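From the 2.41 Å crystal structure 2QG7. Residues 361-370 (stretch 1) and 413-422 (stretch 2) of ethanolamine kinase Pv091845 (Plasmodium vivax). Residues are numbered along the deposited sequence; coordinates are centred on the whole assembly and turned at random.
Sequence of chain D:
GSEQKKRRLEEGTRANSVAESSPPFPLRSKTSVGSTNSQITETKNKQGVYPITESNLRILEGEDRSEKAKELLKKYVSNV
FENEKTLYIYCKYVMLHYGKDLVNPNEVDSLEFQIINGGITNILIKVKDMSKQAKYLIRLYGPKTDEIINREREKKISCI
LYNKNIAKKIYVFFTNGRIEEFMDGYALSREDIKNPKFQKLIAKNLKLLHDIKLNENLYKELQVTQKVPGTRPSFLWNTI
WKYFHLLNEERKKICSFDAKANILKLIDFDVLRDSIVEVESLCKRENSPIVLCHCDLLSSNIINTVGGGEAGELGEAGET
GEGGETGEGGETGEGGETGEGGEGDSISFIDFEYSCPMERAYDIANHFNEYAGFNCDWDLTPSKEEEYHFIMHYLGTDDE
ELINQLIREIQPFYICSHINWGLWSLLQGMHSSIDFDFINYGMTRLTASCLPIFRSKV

Stretch 1 (361-370) AYDIANHFNE
Stretch 2 413-422: FYICSHINWG

How are the two stretches laid against each other? Both are alpha-helical: stretch 1 lies in a helix already under way at Ala361 that runs to about Asn369, and stretch 2 is helical and its helix continues beyond Gly422, with phi/psi mostly near -65/-40. Their axes approach to 8.2 Å and their N-to-C directions differ by 73° (signed crossing angle -73°). The register is set by CA-to-CA distances of 5.3 Å for Tyr362 and Phe413, 5.1 Å for Ala365 and Tyr414, and 5.3 Å for Asn366 and Ser417. Together the stretches bury 630 Å².

What does the start of stretch 2 offer? Phe413 (chi1 m, -73°; chi2 85°) points toward stretch 1 and presents a ring face to Ala361, whose CB lies 3.9 Å from the ring centroid in a CH-pi contact. Tyr362 CB lies 3.6 Å from Phe413 CD2, and Ala365 CB is 3.7 Å from Phe413 CB. Alanine's single methyl suits this close backbone approach. Tyr414 (chi1 m, -89°; chi2 -82°) starts sideways but brings its ring in, taking Ala365 CB over one face, 4.1 Å from Tyr414 CD2; Phe368 CB (chi1 m) reaches Tyr414 OH at 3.4 Å. The backbone takes part too: Asn369 ND2 (chi1 m, -84°; chi2 -32°) donates to Tyr414 O at 3.0 Å. Ile415 points away and makes no contact.

How is the middle of the contact filled? Tyr362 is the knob: its t rotamer (chi2 83°) carries the ring among Phe413, Cys416, Ser417 and Asn420. Cys416 (chi1 t) contributes a polarizable sulfur, with SG 3.9 Å from Tyr362 CD1. Ser417 (chi1 t, 171°) lies against the ring, its CA 3.8 Å from Tyr362 CE1, and its OG donates to Asn366 OD1 at 2.7 Å. Asn366 (chi1 t, chi2 70°) starts sideways and swings its amide in to meet it. The same Ser417 OG accepts a weak bond from Asn369 ND2 at 3.3 Å, so the amide of Asn369 serves two acceptors.

What completes the contact toward the end of stretch 2? His418 (chi1 m, chi2 -47°) has its CB directed away, but its ring comes nearer and takes Asn369 ND2 over one face, with His418 CE1 3.4 Å from Asn369 OD1. Ile419 is out of reach. Asn420 (chi1 t, chi2 74°) places ND2 3.0 Å from Tyr362 OH, at an angle too poor for a hydrogen bond. Trp421 (chi1 m, chi2 107°) turns its ring edge to Asn366, Trp421 NE1 giving a weak bond to Asn366 OD1 at 3.0 Å; that oxygen thus accepts from two donors. Gly422 makes no contact.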

# COMPACT_ATOMS: atom_id res chain seq x y z
N ALA D 361 19.58 18.24 -6.89
CA ALA D 361 18.81 18.03 -5.66
C ALA D 361 17.69 16.99 -5.89
O ALA D 361 17.37 16.22 -4.97
CB ALA D 361 18.26 19.31 -5.16
N TYR D 362 17.13 16.93 -7.11
CA TYR D 362 16.26 15.83 -7.49
C TYR D 362 16.86 14.40 -7.30
O TYR D 362 16.21 13.52 -6.73
CB TYR D 362 15.77 15.99 -8.91
CG TYR D 362 14.88 14.87 -9.30
CD1 TYR D 362 13.51 14.88 -8.98
CD2 TYR D 362 15.40 13.76 -9.99
CE1 TYR D 362 12.67 13.83 -9.35
CE2 TYR D 362 14.56 12.68 -10.35
CZ TYR D 362 13.20 12.73 -10.03
OH TYR D 362 12.41 11.66 -10.40
N ASP D 363 18.10 14.20 -7.79
CA ASP D 363 18.75 12.91 -7.72
C ASP D 363 19.05 12.45 -6.31
O ASP D 363 19.00 11.26 -6.03
CB ASP D 363 20.04 12.95 -8.54
CG ASP D 363 20.31 11.64 -9.29
OD1 ASP D 363 19.39 10.78 -9.43
OD2 ASP D 363 21.47 11.50 -9.75
N ILE D 364 19.33 13.37 -5.42
CA ILE D 364 19.60 13.07 -4.03
C ILE D 364 18.32 12.76 -3.23
O ILE D 364 18.28 11.78 -2.48
CB ILE D 364 20.43 14.22 -3.33
CG1 ILE D 364 21.68 14.54 -4.17
CG2 ILE D 364 20.77 13.87 -1.83
CD1 ILE D 364 22.40 15.86 -3.79
N ALA D 365 17.29 13.59 -3.39
CA ALA D 365 16.00 13.39 -2.73
C ALA D 365 15.27 12.15 -3.25
O ALA D 365 14.62 11.44 -2.47
CB ALA D 365 15.13 14.65 -2.86
N ASN D 366 15.36 11.89 -4.56
CA ASN D 366 14.85 10.67 -5.15
C ASN D 366 15.56 9.46 -4.56
O ASN D 366 14.90 8.49 -4.24
CB ASN D 366 14.97 10.73 -6.65
CG ASN D 366 14.39 9.49 -7.36
OD1 ASN D 366 13.16 9.29 -7.38
ND2 ASN D 366 15.26 8.66 -7.93
N HIS D 367 16.86 9.53 -4.32
CA HIS D 367 17.60 8.47 -3.72
C HIS D 367 17.18 8.26 -2.26
O HIS D 367 17.12 7.13 -1.76
CB HIS D 367 19.11 8.75 -3.80
CG HIS D 367 19.95 7.71 -3.11
ND1 HIS D 367 19.92 6.38 -3.47
CD2 HIS D 367 20.81 7.79 -2.07
CE1 HIS D 367 20.74 5.69 -2.69
NE2 HIS D 367 21.28 6.52 -1.82
N PHE D 368 16.90 9.35 -1.58
CA PHE D 368 16.47 9.29 -0.20
C PHE D 368 15.05 8.71 -0.05
O PHE D 368 14.76 8.03 0.93
CB PHE D 368 16.54 10.68 0.40
CG PHE D 368 17.95 11.13 0.71
CD1 PHE D 368 18.99 10.20 0.84
CD2 PHE D 368 18.24 12.48 0.93
CE1 PHE D 368 20.29 10.62 1.13
CE2 PHE D 368 19.53 12.90 1.27
CZ PHE D 368 20.55 11.98 1.36
N ASN D 369 14.19 8.97 -1.03
CA ASN D 369 12.91 8.28 -1.07
C ASN D 369 13.04 6.76 -1.18
O ASN D 369 12.15 6.05 -0.76
CB ASN D 369 11.97 8.82 -2.15
CG ASN D 369 11.20 10.02 -1.69
OD1 ASN D 369 10.86 10.14 -0.52
ND2 ASN D 369 10.88 10.91 -2.62
N GLU D 370 14.13 6.28 -1.76
CA GLU D 370 14.28 4.88 -2.08
C GLU D 370 14.79 4.09 -0.89
O GLU D 370 15.06 2.92 -0.99
CB GLU D 370 15.20 4.71 -3.32
CG GLU D 370 14.64 5.26 -4.68
CD GLU D 370 13.33 4.54 -5.15
OE1 GLU D 370 12.54 5.13 -5.96
OE2 GLU D 370 13.09 3.35 -4.76
N PHE D 413 12.19 18.46 -3.30
CA PHE D 413 12.34 17.50 -4.40
C PHE D 413 11.86 16.10 -3.98
O PHE D 413 11.66 15.23 -4.83
CB PHE D 413 13.79 17.44 -4.91
CG PHE D 413 14.19 18.64 -5.70
CD1 PHE D 413 14.66 19.79 -5.06
CD2 PHE D 413 14.10 18.63 -7.10
CE1 PHE D 413 15.03 20.87 -5.79
CE2 PHE D 413 14.47 19.74 -7.86
CZ PHE D 413 14.92 20.86 -7.20
N TYR D 414 11.67 15.91 -2.68
CA TYR D 414 11.06 14.72 -2.15
C TYR D 414 9.66 14.47 -2.78
O TYR D 414 9.38 13.38 -3.34
CB TYR D 414 10.92 14.87 -0.67
CG TYR D 414 12.09 14.40 0.14
CD1 TYR D 414 12.24 13.04 0.45
CD2 TYR D 414 13.04 15.32 0.65
CE1 TYR D 414 13.28 12.59 1.22
CE2 TYR D 414 14.11 14.87 1.44
CZ TYR D 414 14.21 13.51 1.72
OH TYR D 414 15.24 13.04 2.47
N ILE D 415 8.82 15.51 -2.70
CA ILE D 415 7.50 15.52 -3.33
C ILE D 415 7.55 15.45 -4.84
O ILE D 415 6.67 14.85 -5.47
CB ILE D 415 6.67 16.78 -2.94
CG1 ILE D 415 6.40 16.79 -1.42
CG2 ILE D 415 5.31 16.76 -3.68
CD1 ILE D 415 6.16 18.23 -0.96
N CYS D 416 8.54 16.09 -5.41
CA CYS D 416 8.77 16.06 -6.86
C CYS D 416 9.06 14.60 -7.38
O CYS D 416 8.58 14.15 -8.41
CB CYS D 416 9.95 17.00 -7.15
SG CYS D 416 10.28 17.13 -8.88
N SER D 417 9.89 13.90 -6.63
CA SER D 417 10.19 12.51 -6.86
C SER D 417 8.93 11.60 -6.70
O SER D 417 8.75 10.67 -7.47
CB SER D 417 11.26 12.11 -5.84
OG SER D 417 11.46 10.73 -5.84
N HIS D 418 8.08 11.87 -5.70
CA HIS D 418 6.77 11.20 -5.59
C HIS D 418 5.85 11.37 -6.80
O HIS D 418 5.24 10.42 -7.26
CB HIS D 418 6.04 11.66 -4.32
CG HIS D 418 6.71 11.24 -3.06
ND1 HIS D 418 7.17 9.95 -2.85
CD2 HIS D 418 7.00 11.93 -1.93
CE1 HIS D 418 7.69 9.86 -1.64
NE2 HIS D 418 7.60 11.05 -1.06
N ILE D 419 5.71 12.59 -7.28
CA ILE D 419 4.87 12.86 -8.41
C ILE D 419 5.40 12.21 -9.67
O ILE D 419 4.65 11.60 -10.43
CB ILE D 419 4.65 14.39 -8.59
CG1 ILE D 419 3.89 14.92 -7.36
CG2 ILE D 419 3.90 14.67 -9.88
CD1 ILE D 419 3.80 16.47 -7.22
N ASN D 420 6.70 12.35 -9.90
CA ASN D 420 7.35 11.72 -11.05
C ASN D 420 7.10 10.22 -11.12
O ASN D 420 6.71 9.70 -12.16
CB ASN D 420 8.88 12.02 -11.03
CG ASN D 420 9.59 11.50 -12.27
OD1 ASN D 420 9.47 12.06 -13.36
ND2 ASN D 420 10.31 10.40 -12.12
N TRP D 421 7.36 9.51 -10.03
CA TRP D 421 7.24 8.07 -10.06
C TRP D 421 5.81 7.57 -9.88
O TRP D 421 5.52 6.45 -10.28
CB TRP D 421 8.18 7.41 -9.06
CG TRP D 421 9.62 7.50 -9.54
CD1 TRP D 421 10.60 8.30 -9.04
CD2 TRP D 421 10.20 6.83 -10.68
NE1 TRP D 421 11.75 8.13 -9.76
CE2 TRP D 421 11.54 7.25 -10.77
CE3 TRP D 421 9.72 5.90 -11.62
CZ2 TRP D 421 12.41 6.78 -11.76
CZ3 TRP D 421 10.59 5.43 -12.61
CH2 TRP D 421 11.91 5.88 -12.68
N GLY D 422 4.94 8.40 -9.27
CA GLY D 422 3.51 8.17 -9.31
C GLY D 422 2.92 8.12 -10.71
O GLY D 422 2.13 7.26 -11.00